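Local coordinates for protein manganese lipoxygenase (Gaeumannomyces graminis, PDB 5FX8) that oxidises linoleic and alpha-linolenic acids with a catalytic manganese, forming 11S- and 13R-hydroperoxy fatty acids, at residues A[230-238]-A[275-283]; A[303-314]-A[433-443]. All coordinates share one frame; numbering follows the deposited sequence.

How the contacts relate
Following the chain from the N terminus, contact 1 comes first. It closes a loop that holds the rest of strand 235-241 and strands 246-253 and 261-262, and returns to the early part of helix 268-305. Contact 2 starts at the other end of that helix. It closes a longer, largely helical loop that ends on helix 434-444. The two loops run in series, so they neither nest nor cross. The centres of the two contacts are about 43 Å apart, on opposite sides of the chain's centre. The helix they share supplies the manganese ligands His290 and His294 from the part between them. Contact 1 ties this helix to the sheet, contact 2 to helix 434-444.

Contact 1: residues A[230-238]-A[275-283]; sequences YAAACQGLF and KIMFNNNDL
The small antiparallel sheet meets the long helix 268-305 where Asn281 of the helix reaches the chain leading into strand 235-241. The Asn281 amide makes two hydrogen bonds to the backbone on either side of Ala233. Its OD1 accepts from Cys234 N at 3.0 Å, and this bond is fairly straight. Its ND2 donates to Ala232 O at 3.1 Å, with a more bent N-H...O angle of 136°. In both bonds the donor stands above the plane of the accepting carbonyl. The pair of bonds fixes the rotation of the amide, and ND2 has a further partner in Gln220 OE1.

Cys234 points its side chain at the helix. SG lies 4.0 Å from Met277 CB, while CB rests 3.9 Å from Phe278 CD2. A first torsion with CG anti to the backbone N (chi1 178°) brings the Phe278 ring up to the strand. Its CE2 comes 3.9 Å from Gly236 N, which sits at the ring edge. Beyond it, Phe238 turns its edge toward the Phe278 face in an offset edge-to-face pair, with centroids 6.0 Å apart and planes at 70°. Phe164 and His217 also meet the Phe278 ring.

At the other end, one water joins the segments. It donates to Tyr230 O and, at 3.0 Å, to Asn280 OD1. Asn280 ND2 is bonded to Pro497 O. The whole is the entry to the central strand of the sheet, seated on a helix by one asparagine and an aromatic pair; the helix is the long histidine-bearing one of the lipoxygenase catalytic fold.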
loop_
_atom_site.group_PDB
_atom_site.type_symbol
_atom_site.label_atom_id
_atom_site.label_comp_id
_atom_site.label_asym_id
_atom_site.label_seq_id
_atom_site.Cartn_x
_atom_site.Cartn_y
_atom_site.Cartn_z
ATOM N N TYR A 230 21.133 14.334 8.783
ATOM C CA TYR A 230 21.660 13.878 10.044
ATOM C C TYR A 230 20.723 12.820 10.602
ATOM O O TYR A 230 19.586 12.684 10.156
ATOM C CB TYR A 230 21.820 15.053 10.993
ATOM C CG TYR A 230 22.538 16.206 10.374
ATOM C CD1 TYR A 230 21.856 17.163 9.640
ATOM C CD2 TYR A 230 23.906 16.344 10.528
ATOM C CE1 TYR A 230 22.516 18.211 9.073
ATOM C CE2 TYR A 230 24.578 17.397 9.982
ATOM C CZ TYR A 230 23.889 18.328 9.257
ATOM O OH TYR A 230 24.575 19.383 8.705
ATOM N N ALA A 231 21.211 12.067 11.584
ATOM C CA ALA A 231 20.437 10.972 12.148
ATOM C C ALA A 231 21.129 10.458 13.397
ATOM O O ALA A 231 22.350 10.547 13.509
ATOM C CB ALA A 231 20.272 9.831 11.141
ATOM N N ALA A 232 20.349 9.884 14.315
ATOM C CA ALA A 232 20.886 9.304 15.538
ATOM C C ALA A 232 20.864 7.785 15.423
ATOM O O ALA A 232 20.768 7.242 14.324
ATOM C CB ALA A 232 20.105 9.818 16.752
ATOM N N ALA A 233 20.981 7.096 16.553
ATOM C CA ALA A 233 20.807 5.650 16.599
ATOM C C ALA A 233 20.118 5.331 17.934
ATOM O O ALA A 233 20.671 4.745 18.859
ATOM C CB ALA A 233 22.135 4.920 16.427
ATOM N N CYS A 234 18.862 5.742 18.046
ATOM C CA CYS A 234 18.233 5.834 19.354
ATOM C C CYS A 234 17.920 4.470 19.946
ATOM O O CYS A 234 17.554 3.524 19.247
ATOM C CB CYS A 234 16.957 6.647 19.271
ATOM S SG CYS A 234 17.288 8.375 19.038
ATOM N N GLN A 235 18.097 4.373 21.247
ATOM C CA GLN A 235 17.514 3.320 22.047
ATOM C C GLN A 235 16.463 3.998 22.893
ATOM O O GLN A 235 16.748 5.004 23.538
ATOM C CB GLN A 235 18.549 2.641 22.927
ATOM C CG GLN A 235 19.610 1.934 22.184
ATOM C CD GLN A 235 20.575 1.286 23.112
ATOM O OE1 GLN A 235 20.772 0.075 23.068
ATOM N NE2 GLN A 235 21.181 2.076 23.976
ATOM N N GLY A 236 15.244 3.476 22.861
ATOM C CA GLY A 236 14.156 3.991 23.662
ATOM C C GLY A 236 13.817 2.995 24.757
ATOM O O GLY A 236 13.672 1.800 24.497
ATOM N N LEU A 237 13.714 3.507 25.977
ATOM C CA LEU A 237 13.319 2.728 27.136
ATOM C C LEU A 237 11.905 3.126 27.522
ATOM O O LEU A 237 11.604 4.316 27.659
ATOM C CB LEU A 237 14.271 2.973 28.288
ATOM C CG LEU A 237 14.404 1.934 29.376
ATOM C CD1 LEU A 237 14.758 0.613 28.784
ATOM C CD2 LEU A 237 15.517 2.411 30.265
ATOM N N PHE A 238 11.036 2.131 27.664
ATOM C CA PHE A 238 9.649 2.355 28.009
ATOM C C PHE A 238 9.302 1.537 29.240
ATOM O O PHE A 238 9.979 0.569 29.568
ATOM C CB PHE A 238 8.755 1.999 26.856
ATOM C CG PHE A 238 9.085 2.718 25.605
ATOM C CD1 PHE A 238 10.096 2.277 24.778
ATOM C CD2 PHE A 238 8.359 3.823 25.233
ATOM C CE1 PHE A 238 10.379 2.938 23.627
ATOM C CE2 PHE A 238 8.638 4.486 24.089
ATOM C CZ PHE A 238 9.646 4.053 23.280
ATOM N N LYS A 275 12.146 12.597 20.922
ATOM C CA LYS A 275 11.122 11.759 20.343
ATOM C C LYS A 275 11.140 11.851 18.834
ATOM O O LYS A 275 10.888 10.854 18.166
ATOM C CB LYS A 275 9.757 12.128 20.895
ATOM C CG LYS A 275 9.605 11.776 22.329
ATOM C CD LYS A 275 8.189 12.001 22.761
ATOM C CE LYS A 275 7.833 13.451 22.820
ATOM N NZ LYS A 275 6.395 13.540 23.122
ATOM N N ILE A 276 11.456 13.019 18.278
ATOM C CA ILE A 276 11.552 13.135 16.828
ATOM C C ILE A 276 12.714 12.303 16.289
ATOM O O ILE A 276 12.579 11.614 15.266
ATOM C CB ILE A 276 11.667 14.610 16.403
ATOM C CG1 ILE A 276 10.387 15.365 16.750
ATOM C CG2 ILE A 276 11.842 14.706 14.908
ATOM C CD1 ILE A 276 10.382 16.796 16.346
ATOM N N MET A 277 13.865 12.330 16.962
ATOM C CA MET A 277 14.982 11.524 16.483
ATOM C C MET A 277 14.651 10.037 16.532
ATOM O O MET A 277 14.951 9.282 15.589
ATOM C CB MET A 277 16.237 11.833 17.292
ATOM C CG MET A 277 16.690 13.244 17.133
ATOM S SD MET A 277 18.255 13.606 17.947
ATOM C CE MET A 277 17.801 13.731 19.658
ATOM N N PHE A 278 14.027 9.597 17.621
ATOM C CA PHE A 278 13.593 8.211 17.690
ATOM C C PHE A 278 12.604 7.893 16.585
ATOM O O PHE A 278 12.650 6.812 16.012
ATOM C CB PHE A 278 12.989 7.911 19.056
ATOM C CG PHE A 278 12.474 6.502 19.206
ATOM C CD1 PHE A 278 11.205 6.153 18.779
ATOM C CD2 PHE A 278 13.243 5.540 19.832
ATOM C CE1 PHE A 278 10.737 4.897 18.939
ATOM C CE2 PHE A 278 12.769 4.267 19.997
ATOM C CZ PHE A 278 11.501 3.952 19.537
ATOM N N ASN A 279 11.696 8.806 16.271
ATOM C CA ASN A 279 10.728 8.477 15.236
ATOM C C ASN A 279 11.387 8.361 13.866
ATOM O O ASN A 279 10.916 7.609 13.005
ATOM C CB ASN A 279 9.626 9.511 15.229
ATOM C CG ASN A 279 8.687 9.348 16.396
ATOM O OD1 ASN A 279 8.563 8.277 16.957
ATOM N ND2 ASN A 279 8.023 10.417 16.768
ATOM N N ASN A 280 12.471 9.103 13.662
ATOM C CA ASN A 280 13.272 8.994 12.460
ATOM C C ASN A 280 13.924 7.623 12.360
ATOM O O ASN A 280 13.917 6.980 11.296
ATOM C CB ASN A 280 14.314 10.103 12.509
ATOM C CG ASN A 280 15.192 10.129 11.317
ATOM O OD1 ASN A 280 16.343 9.731 11.370
ATOM N ND2 ASN A 280 14.660 10.609 10.228
ATOM N N ASN A 281 14.499 7.157 13.467
ATOM C CA ASN A 281 15.101 5.834 13.443
ATOM C C ASN A 281 14.051 4.737 13.275
ATOM O O ASN A 281 14.278 3.753 12.565
ATOM C CB ASN A 281 15.918 5.621 14.706
ATOM C CG ASN A 281 17.078 6.564 14.803
ATOM O OD1 ASN A 281 17.347 7.133 15.855
ATOM N ND2 ASN A 281 17.780 6.741 13.698
ATOM N N ASP A 282 12.891 4.902 13.902
ATOM C CA ASP A 282 11.819 3.927 13.798
ATOM C C ASP A 282 11.238 3.884 12.392
ATOM O O ASP A 282 10.894 2.808 11.896
ATOM C CB ASP A 282 10.742 4.244 14.828
ATOM C CG ASP A 282 9.835 3.079 15.085
ATOM O OD1 ASP A 282 10.320 2.077 15.643
ATOM O OD2 ASP A 282 8.644 3.158 14.711
ATOM N N LEU A 283 11.144 5.033 11.722
ATOM C CA LEU A 283 10.682 5.039 10.338
ATOM C C LEU A 283 11.663 4.307 9.430
ATOM O O LEU A 283 11.263 3.493 8.581
ATOM C CB LEU A 283 10.465 6.473 9.861
ATOM C CG LEU A 283 9.739 6.623 8.514
ATOM C CD1 LEU A 283 8.441 5.792 8.383
ATOM C CD2 LEU A 283 9.442 8.081 8.265
HETATM O O HOH W 1 17.646 11.223 9.110
#

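Contact 2: residues A[303-314]-A[433-443]; sequences AAFRTLSDRHPV and DYELQNWIAEA. With NAG (2-acetamido-2-deoxy-beta-D-glucopyranose), chain E.
Asp433 is the N-cap of helix 434-444, and it also holds His312 across the contact. Its OD1 accepts from Leu436 N in the capping bond. Its OD2 takes His312 NE2 at 2.7 Å on the syn lone pair, with ring and carboxylate nearly coplanar, and is also bonded to Tyr420 OH. His312 in turn caps helix 313-321, because its ND1 accepts from Val314 N at 3.1 Å. One imidazole thus links two helix starts. Over one face of the Tyr434 ring lies C5 of a sugar in the Asn60 glycan.

Glu435 reaches the turn 309-312. Its OE1 accepts a weak bond from Ser309 N at 3.2 Å, and its OE2 is paired with Arg59 of helix 56-69. A water joins Asn438 ND2 to Thr307 O.

Trp439 lies flat against the end of helix 268-305. Ala304 CB sits over its five-membered ring, 3.6 Å from the centroid, as a CH-pi contact. The indole gets there through a first torsion of 176°, which turns CG away from the backbone N. Thr307 OG1 donates back to Ala303 O while it packs against Trp439 CB at 3.4 Å.

Glu442 OE2 forms a salt bridge with Arg306 NE, which comes from above the carboxylate plane, and also bonds Tyr72 OH. Glu442 OE1 pairs with Arg67, and Arg306 NH1 bonds Phe70 O. Last in line, Ala443 CB meets Ala303 CB at 4.2 Å.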
loop_
_atom_site.group_PDB
_atom_site.type_symbol
_atom_site.label_atom_id
_atom_site.label_comp_id
_atom_site.label_asym_id
_atom_site.label_seq_id
_atom_site.Cartn_x
_atom_site.Cartn_y
_atom_site.Cartn_z
ATOM N N ALA A 303 9.039 -21.655 -4.172
ATOM C CA ALA A 303 9.133 -23.070 -3.904
ATOM C C ALA A 303 7.827 -23.770 -4.279
ATOM O O ALA A 303 7.853 -24.840 -4.898
ATOM C CB ALA A 303 9.527 -23.266 -2.442
ATOM N N ALA A 304 6.674 -23.138 -3.993
ATOM C CA ALA A 304 5.397 -23.740 -4.377
ATOM C C ALA A 304 5.240 -23.818 -5.890
ATOM O O ALA A 304 4.808 -24.844 -6.419
ATOM C CB ALA A 304 4.221 -22.977 -3.767
ATOM N N PHE A 305 5.552 -22.740 -6.603
ATOM C CA PHE A 305 5.361 -22.745 -8.052
ATOM C C PHE A 305 6.211 -23.817 -8.725
ATOM O O PHE A 305 5.786 -24.417 -9.708
ATOM C CB PHE A 305 5.687 -21.364 -8.613
ATOM C CG PHE A 305 5.223 -21.137 -10.014
ATOM C CD1 PHE A 305 3.896 -20.912 -10.294
ATOM C CD2 PHE A 305 6.136 -21.091 -11.054
ATOM C CE1 PHE A 305 3.493 -20.680 -11.577
ATOM C CE2 PHE A 305 5.741 -20.849 -12.338
ATOM C CZ PHE A 305 4.434 -20.641 -12.609
ATOM N N ARG A 306 7.384 -24.088 -8.185
ATOM C CA ARG A 306 8.237 -25.159 -8.682
ATOM C C ARG A 306 7.773 -26.579 -8.335
ATOM O O ARG A 306 8.442 -27.527 -8.751
ATOM C CB ARG A 306 9.658 -24.951 -8.155
ATOM C CG ARG A 306 10.309 -23.712 -8.725
ATOM C CD ARG A 306 11.716 -23.606 -8.302
ATOM N NE ARG A 306 12.381 -24.894 -8.379
ATOM C CZ ARG A 306 13.010 -25.355 -9.451
ATOM N NH1 ARG A 306 13.081 -24.631 -10.560
ATOM N NH2 ARG A 306 13.574 -26.545 -9.404
ATOM N N THR A 307 6.664 -26.776 -7.618
ATOM C CA THR A 307 6.340 -28.109 -7.104
ATOM C C THR A 307 4.854 -28.450 -7.177
ATOM O O THR A 307 4.498 -29.591 -7.468
ATOM C CB THR A 307 6.786 -28.266 -5.643
ATOM O OG1 THR A 307 6.337 -27.138 -4.876
ATOM C CG2 THR A 307 8.279 -28.453 -5.509
ATOM N N LEU A 308 3.982 -27.495 -6.869
ATOM C CA LEU A 308 2.551 -27.697 -7.011
ATOM C C LEU A 308 2.136 -27.476 -8.454
ATOM O O LEU A 308 2.654 -26.592 -9.142
ATOM C CB LEU A 308 1.757 -26.739 -6.132
ATOM C CG LEU A 308 2.175 -26.575 -4.696
ATOM C CD1 LEU A 308 1.322 -25.538 -4.051
ATOM C CD2 LEU A 308 2.005 -27.880 -4.032
ATOM N N SER A 309 1.175 -28.274 -8.897
ATOM C CA SER A 309 0.629 -28.090 -10.224
ATOM C C SER A 309 -0.085 -26.755 -10.299
ATOM O O SER A 309 -0.594 -26.244 -9.307
ATOM C CB SER A 309 -0.343 -29.223 -10.546
ATOM O OG SER A 309 -0.974 -29.055 -11.796
ATOM N N ASP A 310 -0.139 -26.191 -11.487
ATOM C CA ASP A 310 -0.993 -25.041 -11.642
ATOM C C ASP A 310 -2.455 -25.362 -11.307
ATOM O O ASP A 310 -3.202 -24.457 -10.923
ATOM C CB ASP A 310 -0.826 -24.493 -13.051
ATOM C CG ASP A 310 0.508 -23.761 -13.255
ATOM O OD1 ASP A 310 1.162 -23.270 -12.286
ATOM O OD2 ASP A 310 0.895 -23.646 -14.430
ATOM N N ARG A 311 -2.878 -26.624 -11.396
ATOM C CA ARG A 311 -4.262 -26.983 -11.085
ATOM C C ARG A 311 -4.467 -27.376 -9.635
ATOM O O ARG A 311 -5.583 -27.695 -9.254
ATOM C CB ARG A 311 -4.748 -28.110 -12.001
ATOM C CG ARG A 311 -4.644 -27.754 -13.465
ATOM C CD ARG A 311 -5.247 -28.810 -14.380
ATOM N NE ARG A 311 -4.443 -30.024 -14.559
ATOM C CZ ARG A 311 -4.824 -31.237 -14.174
ATOM N NH1 ARG A 311 -5.990 -31.415 -13.571
ATOM N NH2 ARG A 311 -4.038 -32.278 -14.388
ATOM N N HIS A 312 -3.441 -27.331 -8.831
ATOM C CA HIS A 312 -3.562 -27.583 -7.404
ATOM C C HIS A 312 -4.287 -26.436 -6.702
ATOM O O HIS A 312 -3.939 -25.272 -6.908
ATOM C CB HIS A 312 -2.194 -27.751 -6.821
ATOM C CG HIS A 312 -2.187 -28.425 -5.500
ATOM N ND1 HIS A 312 -2.794 -27.892 -4.395
ATOM C CD2 HIS A 312 -1.642 -29.590 -5.104
ATOM C CE1 HIS A 312 -2.621 -28.696 -3.369
ATOM N NE2 HIS A 312 -1.926 -29.737 -3.775
ATOM N N PRO A 313 -5.282 -26.722 -5.858
ATOM C CA PRO A 313 -6.051 -25.628 -5.214
ATOM C C PRO A 313 -5.225 -24.690 -4.343
ATOM O O PRO A 313 -5.534 -23.490 -4.227
ATOM C CB PRO A 313 -7.095 -26.400 -4.392
ATOM C CG PRO A 313 -7.226 -27.690 -5.113
ATOM C CD PRO A 313 -5.879 -28.041 -5.605
ATOM N N VAL A 314 -4.182 -25.210 -3.720
ATOM C CA VAL A 314 -3.325 -24.363 -2.907
ATOM C C VAL A 314 -2.494 -23.433 -3.790
ATOM O O VAL A 314 -2.249 -22.277 -3.431
ATOM C CB VAL A 314 -2.448 -25.224 -1.988
ATOM C CG1 VAL A 314 -1.515 -24.364 -1.243
ATOM C CG2 VAL A 314 -3.304 -25.958 -1.024
ATOM N N ASP A 433 -0.527 -36.366 -0.868
ATOM C CA ASP A 433 -0.419 -35.259 -1.829
ATOM C C ASP A 433 1.071 -35.002 -2.049
ATOM O O ASP A 433 1.693 -34.201 -1.357
ATOM C CB ASP A 433 -1.147 -34.021 -1.298
ATOM C CG ASP A 433 -1.097 -32.824 -2.238
ATOM O OD1 ASP A 433 -0.282 -32.812 -3.157
ATOM O OD2 ASP A 433 -1.864 -31.862 -2.041
ATOM N N TYR A 434 1.653 -35.706 -3.022
ATOM C CA TYR A 434 3.086 -35.603 -3.244
ATOM C C TYR A 434 3.484 -34.209 -3.704
ATOM O O TYR A 434 4.615 -33.786 -3.450
ATOM C CB TYR A 434 3.562 -36.677 -4.233
ATOM C CG TYR A 434 2.878 -36.635 -5.574
ATOM C CD1 TYR A 434 3.317 -35.793 -6.564
ATOM C CD2 TYR A 434 1.783 -37.433 -5.836
ATOM C CE1 TYR A 434 2.701 -35.754 -7.748
ATOM C CE2 TYR A 434 1.170 -37.393 -7.010
ATOM C CZ TYR A 434 1.624 -36.561 -7.971
ATOM O OH TYR A 434 0.969 -36.542 -9.172
ATOM N N GLU A 435 2.565 -33.460 -4.310
ATOM C CA GLU A 435 2.878 -32.077 -4.658
ATOM C C GLU A 435 3.065 -31.224 -3.410
ATOM O O GLU A 435 4.040 -30.478 -3.317
ATOM C CB GLU A 435 1.795 -31.506 -5.573
ATOM C CG GLU A 435 1.785 -32.155 -6.945
ATOM C CD GLU A 435 0.687 -31.675 -7.851
ATOM O OE1 GLU A 435 -0.112 -30.830 -7.464
ATOM O OE2 GLU A 435 0.612 -32.173 -8.981
ATOM N N LEU A 436 2.158 -31.326 -2.433
ATOM C CA LEU A 436 2.325 -30.574 -1.193
ATOM C C LEU A 436 3.609 -30.961 -0.473
ATOM O O LEU A 436 4.361 -30.095 -0.001
ATOM C CB LEU A 436 1.135 -30.803 -0.271
ATOM C CG LEU A 436 1.208 -30.045 1.045
ATOM C CD1 LEU A 436 0.884 -28.617 0.784
ATOM C CD2 LEU A 436 0.200 -30.631 1.937
ATOM N N GLN A 437 3.868 -32.260 -0.369
ATOM C CA GLN A 437 5.079 -32.727 0.290
ATOM C C GLN A 437 6.322 -32.288 -0.459
ATOM O O GLN A 437 7.350 -31.989 0.153
ATOM C CB GLN A 437 5.049 -34.248 0.427
ATOM C CG GLN A 437 3.905 -34.819 1.269
ATOM C CD GLN A 437 3.663 -34.165 2.654
ATOM O OE1 GLN A 437 4.578 -33.822 3.389
ATOM N NE2 GLN A 437 2.409 -34.048 3.012
ATOM N N ASN A 438 6.250 -32.227 -1.783
ATOM C CA ASN A 438 7.372 -31.690 -2.543
ATOM C C ASN A 438 7.564 -30.219 -2.257
ATOM O O ASN A 438 8.691 -29.765 -2.109
ATOM C CB ASN A 438 7.175 -31.900 -4.033
ATOM C CG ASN A 438 7.436 -33.297 -4.433
ATOM O OD1 ASN A 438 7.948 -34.069 -3.644
ATOM N ND2 ASN A 438 7.076 -33.650 -5.651
ATOM N N TRP A 439 6.480 -29.455 -2.199
ATOM C CA TRP A 439 6.590 -28.056 -1.811
ATOM C C TRP A 439 7.342 -27.907 -0.501
ATOM O O TRP A 439 8.184 -27.021 -0.363
ATOM C CB TRP A 439 5.200 -27.450 -1.705
ATOM C CG TRP A 439 5.146 -26.080 -1.242
ATOM C CD1 TRP A 439 6.083 -25.122 -1.422
ATOM C CD2 TRP A 439 4.088 -25.475 -0.506
ATOM N NE1 TRP A 439 5.674 -23.946 -0.857
ATOM C CE2 TRP A 439 4.452 -24.135 -0.278
ATOM C CE3 TRP A 439 2.865 -25.931 -0.020
ATOM C CZ2 TRP A 439 3.635 -23.243 0.414
ATOM C CZ3 TRP A 439 2.061 -25.050 0.671
ATOM C CH2 TRP A 439 2.450 -23.719 0.887
ATOM N N ILE A 440 7.054 -28.758 0.477
ATOM C CA ILE A 440 7.699 -28.582 1.772
ATOM C C ILE A 440 9.173 -28.941 1.684
ATOM O O ILE A 440 10.038 -28.229 2.206
ATOM C CB ILE A 440 6.980 -29.402 2.847
ATOM C CG1 ILE A 440 5.493 -29.090 2.824
ATOM C CG2 ILE A 440 7.564 -29.109 4.198
ATOM C CD1 ILE A 440 5.190 -27.683 3.092
ATOM N N ALA A 441 9.481 -30.044 1.013
ATOM C CA ALA A 441 10.874 -30.429 0.834
ATOM C C ALA A 441 11.651 -29.369 0.042
ATOM O O ALA A 441 12.795 -29.046 0.364
ATOM C CB ALA A 441 10.920 -31.795 0.154
ATOM N N GLU A 442 11.032 -28.820 -0.992
ATOM C CA GLU A 442 11.634 -27.789 -1.824
ATOM C C GLU A 442 11.887 -26.523 -1.024
ATOM O O GLU A 442 12.917 -25.861 -1.197
ATOM C CB GLU A 442 10.708 -27.508 -3.009
ATOM C CG GLU A 442 11.094 -26.392 -3.941
ATOM C CD GLU A 442 11.941 -26.850 -5.115
ATOM O OE1 GLU A 442 11.927 -28.063 -5.420
ATOM O OE2 GLU A 442 12.602 -25.988 -5.754
ATOM N N ALA A 443 10.936 -26.153 -0.169
ATOM C CA ALA A 443 11.121 -24.985 0.671
ATOM C C ALA A 443 12.297 -25.195 1.587
ATOM O O ALA A 443 13.171 -24.335 1.701
ATOM C CB ALA A 443 9.867 -24.704 1.481
HETATM C C1 NAG E . 4.021 -38.169 -10.418
HETATM C C2 NAG E . 3.964 -39.689 -10.619
HETATM C C3 NAG E . 3.999 -40.414 -9.271
HETATM C C4 NAG E . 5.161 -39.920 -8.425
HETATM C C5 NAG E . 5.081 -38.409 -8.310
HETATM C C6 NAG E . 6.215 -37.807 -7.536
HETATM C C7 NAG E . 2.762 -40.591 -12.574
HETATM C C8 NAG E . 1.412 -40.946 -13.134
HETATM N N2 NAG E . 2.764 -40.066 -11.346
HETATM O O3 NAG E . 4.056 -41.825 -9.467
HETATM O O4 NAG E . 5.096 -40.470 -7.116
HETATM O O5 NAG E . 5.127 -37.837 -9.618
HETATM O O6 NAG E . 7.442 -38.083 -8.188
HETATM O O7 NAG E . 3.791 -40.768 -13.202
HETATM O O HOH W 2 14.791 -27.005 -6.918
HETATM O O HOH W 3 5.661 -32.196 -7.153
#